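PDB 3JS9: nucleoside diphosphate kinase family protein from Babesia bovis, which probably transfers the terminal phosphate of nucleoside triphosphates to nucleoside diphosphates through a phosphohistidine intermediate, with magnesium as cofactor. Local coordinates for residues L40-F45 with C80-G85; E46-D51 with G76-M81; D51-H56 with A136-P141. All coordinates share one frame; numbering follows the deposited sequence.

Interaction 1. Residues L40-F45 with C80-G85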
ATOM      1  N   LEU A  40      19.753  -6.065   5.698  1.00 16.36           N
ATOM      2  CA  LEU A  40      19.877  -7.258   4.867  1.00 16.31           C
ATOM      3  C   LEU A  40      21.348  -7.639   4.745  1.00 16.88           C
ATOM      4  O   LEU A  40      22.192  -6.783   4.441  1.00 16.74           O
ATOM      5  CB  LEU A  40      19.284  -7.034   3.492  1.00 15.98           C
ATOM      6  CG  LEU A  40      19.327  -8.284   2.609  1.00 16.47           C
ATOM      7  CD1 LEU A  40      18.415  -9.376   3.193  1.00 15.55           C
ATOM      8  CD2 LEU A  40      18.916  -7.973   1.156  1.00 16.59           C
ATOM      9  N   ILE A  41      21.641  -8.918   4.998  1.00 17.25           N
ATOM     10  CA  ILE A  41      22.988  -9.498   4.876  1.00 17.23           C
ATOM     11  C   ILE A  41      23.173 -10.418   3.640  1.00 17.21           C
ATOM     12  O   ILE A  41      24.248 -10.440   3.034  1.00 16.90           O
ATOM     13  CB  ILE A  41      23.325 -10.295   6.157  1.00 18.32           C
ATOM     14  CG1 ILE A  41      23.282  -9.362   7.374  1.00 18.38           C
ATOM     15  CG2 ILE A  41      24.678 -10.994   6.045  1.00 17.73           C
ATOM     16  CD1 ILE A  41      24.215  -8.139   7.227  1.00 18.52           C
ATOM     17  N   ALA A  42      22.133 -11.169   3.272  1.00 16.76           N
ATOM     18  CA  ALA A  42      22.229 -12.181   2.214  1.00 16.78           C
ATOM     19  C   ALA A  42      20.848 -12.522   1.700  1.00 17.56           C
ATOM     20  O   ALA A  42      19.865 -12.531   2.469  1.00 18.70           O
ATOM     21  CB  ALA A  42      22.909 -13.450   2.714  1.00 16.24           C
ATOM     22  N   ALA A  43      20.763 -12.815   0.415  1.00 17.30           N
ATOM     23  CA  ALA A  43      19.497 -13.200  -0.163  1.00 18.76           C
ATOM     24  C   ALA A  43      19.804 -13.936  -1.439  1.00 19.22           C
ATOM     25  O   ALA A  43      20.796 -13.593  -2.096  1.00 20.55           O
ATOM     26  CB  ALA A  43      18.661 -11.957  -0.467  1.00 19.09           C
ATOM     27  N   LYS A  44      18.978 -14.926  -1.790  1.00 19.22           N
ATOM     28  CA  LYS A  44      19.028 -15.584  -3.116  1.00 19.02           C
ATOM     29  C   LYS A  44      17.773 -16.419  -3.390  1.00 18.75           C
ATOM     30  O   LYS A  44      17.220 -17.030  -2.488  1.00 18.29           O
ATOM     31  CB  LYS A  44      20.250 -16.505  -3.230  1.00 19.22           C
ATOM     32  CG  LYS A  44      20.315 -17.562  -2.133  1.00 20.27           C
ATOM     33  CD  LYS A  44      21.493 -18.463  -2.291  1.00 22.21           C
ATOM     34  CE  LYS A  44      21.636 -19.407  -1.109  1.00 23.38           C
ATOM     35  NZ  LYS A  44      23.029 -20.001  -1.070  1.00 23.84           N
ATOM     36  N   PHE A  45      17.342 -16.442  -4.650  1.00 18.94           N
ATOM     37  CA  PHE A  45      16.281 -17.321  -5.119  1.00 18.57           C
ATOM     38  C   PHE A  45      16.973 -18.667  -5.435  1.00 19.48           C
ATOM     39  O   PHE A  45      18.032 -18.674  -6.035  1.00 18.81           O
ATOM     40  CB  PHE A  45      15.702 -16.711  -6.410  1.00 18.18           C
ATOM     41  CG  PHE A  45      14.410 -17.329  -6.890  1.00 15.48           C
ATOM     42  CD1 PHE A  45      13.364 -17.628  -5.996  1.00 12.41           C
ATOM     43  CD2 PHE A  45      14.224 -17.571  -8.245  1.00 14.49           C
ATOM     44  CE1 PHE A  45      12.177 -18.157  -6.435  1.00 11.82           C
ATOM     45  CE2 PHE A  45      13.015 -18.120  -8.720  1.00 12.32           C
ATOM     46  CZ  PHE A  45      11.986 -18.407  -7.812  1.00 12.24           C
ATOM     47  N   CYS A  80      15.628 -17.243  -0.045  1.00 17.56           N
ATOM     48  CA  CYS A  80      16.438 -17.280   1.177  1.00 17.38           C
ATOM     49  C   CYS A  80      16.955 -15.917   1.525  1.00 18.31           C
ATOM     50  O   CYS A  80      17.409 -15.197   0.633  1.00 19.27           O
ATOM     51  CB  CYS A  80      17.663 -18.177   0.986  1.00 17.07           C
ATOM     52  SG  CYS A  80      17.356 -19.820   0.266  1.00 17.78           S
ATOM     53  N   MET A  81      16.949 -15.582   2.823  1.00 18.54           N
ATOM     54  CA  MET A  81      17.454 -14.295   3.331  1.00 18.46           C
ATOM     55  C   MET A  81      18.116 -14.473   4.671  1.00 18.19           C
ATOM     56  O   MET A  81      17.754 -15.389   5.415  1.00 18.70           O
ATOM     57  CB  MET A  81      16.320 -13.271   3.514  1.00 18.06           C
ATOM     58  CG  MET A  81      15.642 -12.855   2.206  1.00 18.35           C
ATOM     59  SD  MET A  81      14.070 -12.083   2.586  1.00 21.95           S
ATOM     60  CE  MET A  81      12.942 -13.511   2.743  1.00 17.58           C
ATOM     61  N   ILE A  82      19.086 -13.609   4.973  1.00 17.82           N
ATOM     62  CA  ILE A  82      19.568 -13.428   6.349  1.00 17.56           C
ATOM     63  C   ILE A  82      19.412 -11.946   6.670  1.00 17.12           C
ATOM     64  O   ILE A  82      19.769 -11.106   5.859  1.00 17.44           O
ATOM     65  CB  ILE A  82      21.048 -13.795   6.524  1.00 17.15           C
ATOM     66  CG1 ILE A  82      21.259 -15.285   6.334  1.00 17.21           C
ATOM     67  CG2 ILE A  82      21.599 -13.312   7.905  1.00 16.30           C
ATOM     68  CD1 ILE A  82      22.772 -15.690   6.418  1.00 15.51           C
ATOM     69  N   TRP A  83      18.883 -11.655   7.852  1.00 16.92           N
ATOM     70  CA  TRP A  83      18.651 -10.304   8.323  1.00 16.73           C
ATOM     71  C   TRP A  83      19.353 -10.093   9.655  1.00 17.49           C
ATOM     72  O   TRP A  83      19.369 -10.987  10.500  1.00 17.06           O
ATOM     73  CB  TRP A  83      17.150 -10.060   8.476  1.00 16.28           C
ATOM     74  CG  TRP A  83      16.435  -9.956   7.185  1.00 14.45           C
ATOM     75  CD1 TRP A  83      15.846 -10.977   6.482  1.00 13.58           C
ATOM     76  CD2 TRP A  83      16.242  -8.769   6.413  1.00 12.29           C
ATOM     77  NE1 TRP A  83      15.290 -10.488   5.327  1.00 11.99           N
ATOM     78  CE2 TRP A  83      15.534  -9.139   5.249  1.00 10.89           C
ATOM     79  CE3 TRP A  83      16.611  -7.427   6.585  1.00 10.67           C
ATOM     80  CZ2 TRP A  83      15.169  -8.213   4.268  1.00  9.48           C
ATOM     81  CZ3 TRP A  83      16.251  -6.504   5.604  1.00 11.86           C
ATOM     82  CH2 TRP A  83      15.528  -6.903   4.460  1.00  8.32           C
ATOM     83  N   GLU A  84      19.876  -8.881   9.854  1.00 18.51           N
ATOM     84  CA  GLU A  84      20.710  -8.568  10.991  1.00 19.58           C
ATOM     85  C   GLU A  84      20.121  -7.459  11.845  1.00 19.69           C
ATOM     86  O   GLU A  84      19.553  -6.504  11.312  1.00 20.56           O
ATOM     87  CB  GLU A  84      22.110  -8.171  10.497  1.00 19.98           C
ATOM     88  CG  GLU A  84      23.068  -7.708  11.574  1.00 22.78           C
ATOM     89  CD  GLU A  84      24.458  -7.479  11.042  1.00 29.43           C
ATOM     90  OE1 GLU A  84      24.843  -6.306  10.831  1.00 30.57           O
ATOM     91  OE2 GLU A  84      25.177  -8.483  10.834  1.00 33.78           O
ATOM     92  N   GLY A  85      20.276  -7.563  13.167  1.00 19.22           N
ATOM     93  CA  GLY A  85      19.908  -6.460  14.065  1.00 19.21           C
ATOM     94  C   GLY A  85      19.813  -6.901  15.520  1.00 19.44           C
ATOM     95  O   GLY A  85      19.883  -8.091  15.802  1.00 19.81           O
TER
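Ile-41, Ala-42 and Lys-44 bond through their backbones to Ile-82 and Cys-80, holding strands 40-45 and 80-85 antiparallel, with 174° between their directions and 4.5 Å between the segment axes at closest approach. The two are neighbours in the four-stranded antiparallel sheet of the ferredoxin-like core of nucleoside diphosphate kinases. A classic beta bulge marks the pairing: Ile-41 and Ala-42 both stand opposite Ile-82, whose O accepts Ile-41 N at 3.0 Å while its N donates to Ala-42 O. Beyond the bulge the register is regular, and Lys-44 and Cys-80 exchange two hydrogen bonds, Lys-44 N to Cys-80 O and Cys-80 N to Lys-44 O, each 2.9 Å long.

Leu-40, Ala-43, Met-81 and Trp-83 share one face of the sheet. Leu-40 has CG anti to its backbone N (chi1 -177°), and its CD1 lies over the six-membered ring of Trp-83, 3.7 Å from the centroid and 19° off the ring normal, a CH-pi contact. Ala-43 CA and Met-81 CA are only 4.2 Å apart in a non-hydrogen-bonded pair, a spacing that suits a small residue; the lone CB of Ala-43 meets Met-81 CG at 4.1 Å. On the opposite face, with Ile-82, Phe-139 packs on Lys-44 and Cys-80, and Lys-44 NZ reaches Trp-138 O and Gln-143 OE1. At the bulge, Ile-41 CG1 rests on Glu-84 CB at 3.5 Å, touching the aliphatic part of a glutamate whose OE2 forms a salt bridge with Arg-11. Helix 26-36 packs on Met-81 and Trp-83, while backbone bonds from Ala-43 and Phe-45 reach the second subunit. The indole N-H of Trp-83 has a partner within its own strand: NE1 makes a weak hydrogen bond of 3.4 Å to Met-81 SD, which sits at the ring edge in its plane.

Interaction 2. Residues E46-D51 with G76-M81. With SO4 (sulfate ion), chain D.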
ATOM      1  N   GLU A  46      16.389 -19.790  -5.045  1.00 20.63           N
ATOM      2  CA  GLU A  46      16.982 -21.092  -5.366  1.00 22.02           C
ATOM      3  C   GLU A  46      16.020 -22.282  -5.376  1.00 22.68           C
ATOM      4  O   GLU A  46      14.896 -22.227  -4.825  1.00 22.29           O
ATOM      5  CB  GLU A  46      18.163 -21.409  -4.452  1.00 21.88           C
ATOM      6  CG  GLU A  46      17.800 -22.117  -3.191  1.00 23.15           C
ATOM      7  CD  GLU A  46      19.026 -22.451  -2.372  1.00 26.94           C
ATOM      8  OE1 GLU A  46      20.146 -22.014  -2.744  1.00 28.60           O
ATOM      9  OE2 GLU A  46      18.878 -23.139  -1.340  1.00 28.24           O
ATOM     10  N   HIS A  47      16.483 -23.341  -6.045  1.00 23.40           N
ATOM     11  CA  HIS A  47      15.918 -24.681  -5.941  1.00 24.12           C
ATOM     12  C   HIS A  47      16.831 -25.449  -4.978  1.00 23.68           C
ATOM     13  O   HIS A  47      17.918 -25.840  -5.346  1.00 23.75           O
ATOM     14  CB  HIS A  47      15.939 -25.318  -7.322  1.00 24.58           C
ATOM     15  CG  HIS A  47      15.301 -26.671  -7.387  1.00 28.24           C
ATOM     16  ND1 HIS A  47      14.387 -27.009  -8.365  1.00 31.11           N
ATOM     17  CD2 HIS A  47      15.450 -27.772  -6.610  1.00 29.62           C
ATOM     18  CE1 HIS A  47      13.988 -28.254  -8.175  1.00 30.65           C
ATOM     19  NE2 HIS A  47      14.617 -28.738  -7.116  1.00 30.31           N
ATOM     20  N   PRO A  48      16.400 -25.664  -3.743  1.00 23.97           N
ATOM     21  CA  PRO A  48      17.247 -26.323  -2.740  1.00 24.74           C
ATOM     22  C   PRO A  48      17.538 -27.803  -3.079  1.00 25.67           C
ATOM     23  O   PRO A  48      16.781 -28.439  -3.837  1.00 25.10           O
ATOM     24  CB  PRO A  48      16.396 -26.285  -1.465  1.00 24.19           C
ATOM     25  CG  PRO A  48      15.134 -25.614  -1.826  1.00 24.61           C
ATOM     26  CD  PRO A  48      14.997 -25.604  -3.315  1.00 24.27           C
ATOM     27  N   THR A  49      18.626 -28.336  -2.513  1.00 26.34           N
ATOM     28  CA  THR A  49      18.963 -29.755  -2.660  1.00 26.91           C
ATOM     29  C   THR A  49      18.332 -30.526  -1.529  1.00 27.55           C
ATOM     30  O   THR A  49      18.160 -29.986  -0.427  1.00 27.40           O
ATOM     31  CB  THR A  49      20.500 -30.021  -2.606  1.00 26.84           C
ATOM     32  OG1 THR A  49      21.012 -29.614  -1.322  1.00 27.31           O
ATOM     33  CG2 THR A  49      21.221 -29.296  -3.734  1.00 24.73           C
ATOM     34  N   MET A  50      18.019 -31.797  -1.777  1.00 28.55           N
ATOM     35  CA  MET A  50      17.478 -32.622  -0.700  1.00 29.78           C
ATOM     36  C   MET A  50      18.373 -32.642   0.555  1.00 29.38           C
ATOM     37  O   MET A  50      17.856 -32.597   1.660  1.00 29.10           O
ATOM     38  CB  MET A  50      17.131 -34.036  -1.170  1.00 30.34           C
ATOM     39  CG  MET A  50      16.410 -34.897  -0.096  1.00 33.96           C
ATOM     40  SD  MET A  50      14.709 -34.372   0.361  1.00 39.55           S
ATOM     41  CE  MET A  50      13.826 -34.864  -1.126  1.00 38.79           C
ATOM     42  N   ASP A  51      19.694 -32.668   0.391  1.00 29.78           N
ATOM     43  CA  ASP A  51      20.591 -32.764   1.548  1.00 30.91           C
ATOM     44  C   ASP A  51      20.482 -31.559   2.480  1.00 30.30           C
ATOM     45  O   ASP A  51      20.547 -31.716   3.715  1.00 30.36           O
ATOM     46  CB  ASP A  51      22.059 -32.933   1.133  1.00 32.17           C
ATOM     47  CG  ASP A  51      22.277 -34.094   0.180  1.00 36.67           C
ATOM     48  OD1 ASP A  51      22.325 -33.817  -1.057  1.00 41.19           O
ATOM     49  OD2 ASP A  51      22.390 -35.256   0.661  1.00 37.40           O
ATOM     50  N   GLY A  76      10.877 -27.042  -4.241  1.00 23.53           N
ATOM     51  CA  GLY A  76      11.065 -25.607  -4.333  1.00 21.15           C
ATOM     52  C   GLY A  76      10.047 -24.918  -5.204  1.00 20.27           C
ATOM     53  O   GLY A  76       8.937 -25.457  -5.453  1.00 20.98           O
ATOM     54  N   PRO A  77      10.376 -23.711  -5.665  1.00 19.06           N
ATOM     55  CA  PRO A  77      11.542 -22.910  -5.329  1.00 18.82           C
ATOM     56  C   PRO A  77      11.364 -22.222  -3.964  1.00 18.41           C
ATOM     57  O   PRO A  77      10.243 -22.207  -3.427  1.00 18.88           O
ATOM     58  CB  PRO A  77      11.547 -21.858  -6.433  1.00 19.06           C
ATOM     59  CG  PRO A  77      10.140 -21.735  -6.818  1.00 19.33           C
ATOM     60  CD  PRO A  77       9.506 -23.043  -6.646  1.00 18.56           C
ATOM     61  N   VAL A  78      12.443 -21.682  -3.405  1.00 17.02           N
ATOM     62  CA  VAL A  78      12.360 -20.929  -2.158  1.00 16.32           C
ATOM     63  C   VAL A  78      13.125 -19.635  -2.289  1.00 16.24           C
ATOM     64  O   VAL A  78      13.978 -19.521  -3.161  1.00 16.28           O
ATOM     65  CB  VAL A  78      12.876 -21.754  -0.914  1.00 16.72           C
ATOM     66  CG1 VAL A  78      12.109 -23.068  -0.796  1.00 13.99           C
ATOM     67  CG2 VAL A  78      14.405 -22.003  -0.982  1.00 15.97           C
ATOM     68  N   PHE A  79      12.842 -18.654  -1.428  1.00 16.43           N
ATOM     69  CA  PHE A  79      13.648 -17.441  -1.419  1.00 16.59           C
ATOM     70  C   PHE A  79      14.290 -17.269  -0.064  1.00 17.25           C
ATOM     71  O   PHE A  79      13.587 -17.170   0.941  1.00 18.21           O
ATOM     72  CB  PHE A  79      12.821 -16.230  -1.840  1.00 16.89           C
ATOM     73  CG  PHE A  79      13.615 -14.947  -1.946  1.00 17.16           C
ATOM     74  CD1 PHE A  79      13.748 -14.110  -0.854  1.00 16.36           C
ATOM     75  CD2 PHE A  79      14.191 -14.566  -3.155  1.00 16.86           C
ATOM     76  CE1 PHE A  79      14.473 -12.933  -0.958  1.00 19.99           C
ATOM     77  CE2 PHE A  79      14.922 -13.379  -3.260  1.00 15.58           C
ATOM     78  CZ  PHE A  79      15.071 -12.576  -2.177  1.00 15.68           C
ATOM     79  N   CYS A  80      15.628 -17.243  -0.045  1.00 17.56           N
ATOM     80  CA  CYS A  80      16.438 -17.280   1.177  1.00 17.38           C
ATOM     81  C   CYS A  80      16.955 -15.917   1.525  1.00 18.31           C
ATOM     82  O   CYS A  80      17.409 -15.197   0.633  1.00 19.27           O
ATOM     83  CB  CYS A  80      17.663 -18.177   0.986  1.00 17.07           C
ATOM     84  SG  CYS A  80      17.356 -19.820   0.266  1.00 17.78           S
ATOM     85  N   MET A  81      16.949 -15.582   2.823  1.00 18.54           N
ATOM     86  CA  MET A  81      17.454 -14.295   3.331  1.00 18.46           C
ATOM     87  C   MET A  81      18.116 -14.473   4.671  1.00 18.19           C
ATOM     88  O   MET A  81      17.754 -15.389   5.415  1.00 18.70           O
ATOM     89  CB  MET A  81      16.320 -13.271   3.514  1.00 18.06           C
ATOM     90  CG  MET A  81      15.642 -12.855   2.206  1.00 18.35           C
ATOM     91  SD  MET A  81      14.070 -12.083   2.586  1.00 21.95           S
ATOM     92  CE  MET A  81      12.942 -13.511   2.743  1.00 17.58           C
TER
HETATM   93  S   SO4 D 149      12.602 -31.949  -7.786  1.00 92.30           S
HETATM   94  O1  SO4 D 149      11.601 -32.244  -6.759  1.00 93.22           O
HETATM   95  O2  SO4 D 149      13.757 -31.370  -7.103  1.00 91.22           O
HETATM   96  O3  SO4 D 149      12.970 -33.174  -8.490  1.00 92.77           O
HETATM   97  O4  SO4 D 149      12.052 -31.048  -8.802  1.00 92.67           O
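Glu-46 and Val-78 form the last antiparallel pair before their chains part, joined by two hydrogen bonds. Glu-46 N donates to Val-78 O at 3.1 Å, and Val-78 N donates to Glu-46 O at 2.9 Å, so the backbone N-H and C=O groups of both residues are matched. Their side chains leave the same face of the sheet, with Glu-46 CG 4.1 Å from Val-78 CG2. A chi1 of 89° places Glu-46 CG between the backbone N and the carbonyl carbon, 4.2 Å from Cys-80 SG; the extended chain then leaves OE2 4.0 Å from the same sulphur. The other carboxylate oxygen, OE1, has a long, weak ion pair with Lys-44 NZ.

Two residues after Glu-46, Pro-48 has no N-H to satisfy and offers carbon instead: its CG packs on Val-78 CG2 at 3.8 Å. The ring's CD is 4.1 Å from Gly-76 CA, on the side where a side chain would project, and Gly-76 also leaves helix 66-75 with positive phi, so a residue lacking CB suits both demands. A cis peptide then leads into Pro-77. Thr-49, the N-cap of helix 50-56, uses OG1 in a weak bond to Val-52 N.

His-47 turns away from the strand, and its NE2 donates at 2.8 Å to O2 of a sulfate, probably from the crystallisation liquor, that His-75 ND1 also holds. With Pro-48 set on Val-78 by carbon alone, the strand pairing ends without leaving the N-H and C=O groups of Glu-46 and Val-78 unmatched, while the two histidines may mark a spot that tolerates an anion.

Interaction 3. Residues D51-H56 with A136-P141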
ATOM      1  N   ASP A  51      19.694 -32.668   0.391  1.00 29.78           N
ATOM      2  CA  ASP A  51      20.591 -32.764   1.548  1.00 30.91           C
ATOM      3  C   ASP A  51      20.482 -31.559   2.480  1.00 30.30           C
ATOM      4  O   ASP A  51      20.547 -31.716   3.715  1.00 30.36           O
ATOM      5  CB  ASP A  51      22.059 -32.933   1.133  1.00 32.17           C
ATOM      6  CG  ASP A  51      22.277 -34.094   0.180  1.00 36.67           C
ATOM      7  OD1 ASP A  51      22.325 -33.817  -1.057  1.00 41.19           O
ATOM      8  OD2 ASP A  51      22.390 -35.256   0.661  1.00 37.40           O
ATOM      9  N   VAL A  52      20.346 -30.364   1.892  1.00 29.37           N
ATOM     10  CA  VAL A  52      20.177 -29.133   2.658  1.00 28.48           C
ATOM     11  C   VAL A  52      18.825 -29.156   3.366  1.00 27.92           C
ATOM     12  O   VAL A  52      18.727 -28.872   4.570  1.00 27.75           O
ATOM     13  CB  VAL A  52      20.363 -27.857   1.758  1.00 29.37           C
ATOM     14  CG1 VAL A  52      19.964 -26.580   2.477  1.00 27.97           C
ATOM     15  CG2 VAL A  52      21.831 -27.737   1.288  1.00 29.30           C
ATOM     16  N   VAL A  53      17.791 -29.549   2.640  1.00 26.89           N
ATOM     17  CA  VAL A  53      16.487 -29.649   3.263  1.00 26.96           C
ATOM     18  C   VAL A  53      16.473 -30.655   4.415  1.00 27.21           C
ATOM     19  O   VAL A  53      15.899 -30.379   5.479  1.00 27.18           O
ATOM     20  CB  VAL A  53      15.341 -29.951   2.243  1.00 26.97           C
ATOM     21  CG1 VAL A  53      14.010 -30.041   2.968  1.00 25.05           C
ATOM     22  CG2 VAL A  53      15.300 -28.886   1.158  1.00 24.20           C
ATOM     23  N   ALA A  54      17.107 -31.803   4.218  1.00 27.50           N
ATOM     24  CA  ALA A  54      17.155 -32.805   5.281  1.00 28.40           C
ATOM     25  C   ALA A  54      17.895 -32.293   6.519  1.00 29.09           C
ATOM     26  O   ALA A  54      17.475 -32.576   7.636  1.00 28.93           O
ATOM     27  CB  ALA A  54      17.728 -34.109   4.786  1.00 28.36           C
ATOM     28  N   GLN A  55      18.960 -31.508   6.329  1.00 29.94           N
ATOM     29  CA  GLN A  55      19.650 -30.903   7.474  1.00 31.63           C
ATOM     30  C   GLN A  55      18.806 -29.829   8.101  1.00 33.02           C
ATOM     31  O   GLN A  55      18.883 -29.624   9.314  1.00 33.81           O
ATOM     32  CB  GLN A  55      20.996 -30.262   7.100  1.00 31.22           C
ATOM     33  CG  GLN A  55      22.168 -31.155   7.144  1.00 31.05           C
ATOM     34  CD  GLN A  55      22.112 -32.142   8.302  1.00 33.55           C
ATOM     35  OE1 GLN A  55      21.778 -33.319   8.101  1.00 30.67           O
ATOM     36  NE2 GLN A  55      22.438 -31.669   9.525  1.00 33.74           N
ATOM     37  N   HIS A  56      18.042 -29.107   7.275  1.00 34.13           N
ATOM     38  CA  HIS A  56      17.263 -27.994   7.792  1.00 35.36           C
ATOM     39  C   HIS A  56      16.240 -28.531   8.779  1.00 36.21           C
ATOM     40  O   HIS A  56      16.029 -27.961   9.846  1.00 35.92           O
ATOM     41  CB  HIS A  56      16.600 -27.200   6.671  1.00 35.17           C
ATOM     42  CG  HIS A  56      15.663 -26.132   7.157  1.00 35.63           C
ATOM     43  ND1 HIS A  56      16.101 -24.969   7.758  1.00 35.46           N
ATOM     44  CD2 HIS A  56      14.311 -26.049   7.120  1.00 33.30           C
ATOM     45  CE1 HIS A  56      15.059 -24.221   8.074  1.00 33.78           C
ATOM     46  NE2 HIS A  56      13.963 -24.852   7.697  1.00 33.61           N
ATOM     47  N   ALA A 136      24.464 -20.508   8.348  1.00 21.52           N
ATOM     48  CA  ALA A 136      25.621 -21.209   7.772  1.00 20.75           C
ATOM     49  C   ALA A 136      25.211 -22.316   6.801  1.00 20.40           C
ATOM     50  O   ALA A 136      25.924 -22.585   5.826  1.00 20.47           O
ATOM     51  CB  ALA A 136      26.522 -21.756   8.851  1.00 20.08           C
ATOM     52  N   LEU A 137      24.077 -22.957   7.075  1.00 19.91           N
ATOM     53  CA  LEU A 137      23.574 -24.028   6.216  1.00 19.95           C
ATOM     54  C   LEU A 137      23.054 -23.563   4.841  1.00 19.87           C
ATOM     55  O   LEU A 137      23.312 -24.204   3.837  1.00 20.00           O
ATOM     56  CB  LEU A 137      22.477 -24.809   6.941  1.00 20.15           C
ATOM     57  CG  LEU A 137      21.673 -25.841   6.135  1.00 19.95           C
ATOM     58  CD1 LEU A 137      22.558 -27.016   5.714  1.00 19.78           C
ATOM     59  CD2 LEU A 137      20.493 -26.339   6.929  1.00 17.85           C
ATOM     60  N   TRP A 138      22.313 -22.458   4.790  1.00 19.99           N
ATOM     61  CA  TRP A 138      21.675 -22.043   3.525  1.00 19.88           C
ATOM     62  C   TRP A 138      22.551 -21.117   2.645  1.00 20.23           C
ATOM     63  O   TRP A 138      22.347 -20.990   1.427  1.00 19.71           O
ATOM     64  CB  TRP A 138      20.314 -21.410   3.818  1.00 18.91           C
ATOM     65  CG  TRP A 138      19.298 -22.395   4.306  1.00 17.75           C
ATOM     66  CD1 TRP A 138      19.038 -22.750   5.614  1.00 15.00           C
ATOM     67  CD2 TRP A 138      18.412 -23.185   3.489  1.00 14.96           C
ATOM     68  NE1 TRP A 138      18.018 -23.681   5.648  1.00 15.33           N
ATOM     69  CE2 TRP A 138      17.622 -23.962   4.362  1.00 15.10           C
ATOM     70  CE3 TRP A 138      18.176 -23.264   2.110  1.00 14.15           C
ATOM     71  CZ2 TRP A 138      16.626 -24.818   3.896  1.00 16.74           C
ATOM     72  CZ3 TRP A 138      17.178 -24.103   1.643  1.00 15.00           C
ATOM     73  CH2 TRP A 138      16.422 -24.888   2.533  1.00 17.16           C
ATOM     74  N   PHE A 139      23.534 -20.492   3.271  1.00 20.60           N
ATOM     75  CA  PHE A 139      24.379 -19.515   2.595  1.00 21.47           C
ATOM     76  C   PHE A 139      25.852 -19.827   2.810  1.00 21.98           C
ATOM     77  O   PHE A 139      26.285 -20.042   3.948  1.00 23.08           O
ATOM     78  CB  PHE A 139      24.088 -18.124   3.160  1.00 20.30           C
ATOM     79  CG  PHE A 139      22.840 -17.473   2.600  1.00 21.09           C
ATOM     80  CD1 PHE A 139      21.666 -17.411   3.350  1.00 19.99           C
ATOM     81  CD2 PHE A 139      22.848 -16.880   1.333  1.00 19.71           C
ATOM     82  CE1 PHE A 139      20.536 -16.794   2.828  1.00 18.96           C
ATOM     83  CE2 PHE A 139      21.715 -16.247   0.831  1.00 17.45           C
ATOM     84  CZ  PHE A 139      20.570 -16.211   1.569  1.00 15.45           C
ATOM     85  N   THR A 140      26.635 -19.826   1.747  1.00 22.40           N
ATOM     86  CA  THR A 140      28.083 -19.959   1.913  1.00 23.70           C
ATOM     87  C   THR A 140      28.558 -18.608   2.416  1.00 23.88           C
ATOM     88  O   THR A 140      27.924 -17.604   2.149  1.00 24.46           O
ATOM     89  CB  THR A 140      28.795 -20.328   0.578  1.00 23.70           C
ATOM     90  OG1 THR A 140      28.682 -19.235  -0.344  1.00 26.75           O
ATOM     91  CG2 THR A 140      28.161 -21.528  -0.067  1.00 24.02           C
ATOM     92  N   PRO A 141      29.685 -18.562   3.135  1.00 24.58           N
ATOM     93  CA  PRO A 141      30.204 -17.257   3.644  1.00 24.24           C
ATOM     94  C   PRO A 141      30.549 -16.172   2.599  1.00 24.35           C
ATOM     95  O   PRO A 141      30.553 -15.001   2.930  1.00 24.93           O
ATOM     96  CB  PRO A 141      31.468 -17.652   4.434  1.00 24.58           C
ATOM     97  CG  PRO A 141      31.802 -19.052   4.001  1.00 24.10           C
ATOM     98  CD  PRO A 141      30.534 -19.708   3.525  1.00 24.06           C
TER
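The helical hydrogen bond from His-56 N to Val-52 O, 2.8 Å long, is flanked by a methyl of the other helix: Leu-137 CD2 lies 3.7 Å from His-56 N and also touches Val-52 O. The leucine's second methyl, CD1, meets Gln-55 CB at 3.9 Å, using the aliphatic root of a side chain whose amide bends off at chi2. Beside it Val-52 has CG1 anti to its backbone N (chi1 170°), and that methyl sits over the six-membered ring of Trp-138, 3.6 Å from the centroid and almost on the ring normal, a CH-pi contact. Tryptophan suits the place because its ring has both a broad face for valine and an edge for histidine. That edge is turned toward the face of His-56 in an offset edge-to-face pair, planes at 76°, with Trp-138 CZ2 3.6 Å from His-56 CG. His-56 in turn packs edge-to-face on His-123, the predicted phosphohistidine. Thus the end of helix 128-138 is set against helix 50-56 above the sheet: Trp-138 stacks on Tyr-13 of strand 10-16, and Val-53 packs on helix 66-75.

In the fold
The three contacts meet around the end of strand 39-46, where the chain leaves the sheet for helix 50-56. Interactions 1 and 2 share strand 78-85, with centres about 14 Å apart, and both touch the second subunit; Phe-45 bridges them, its CZ 3.7 Å from Pro-77 CB. Interaction 3 lies closer to interaction 2, about 9 Å between centres, and Glu-46 OE2 comes within 3.5 Å of Trp-138 CE3. It also meets interaction 1, where Phe-139 CE2 is 3.6 Å from Ala-42 CB. Nearness to the predicted active-site His-123 varies: the side chain of His-56 is about 4 Å from that of His-123, Val-78 about 8 Å and Met-81 about 9 Å.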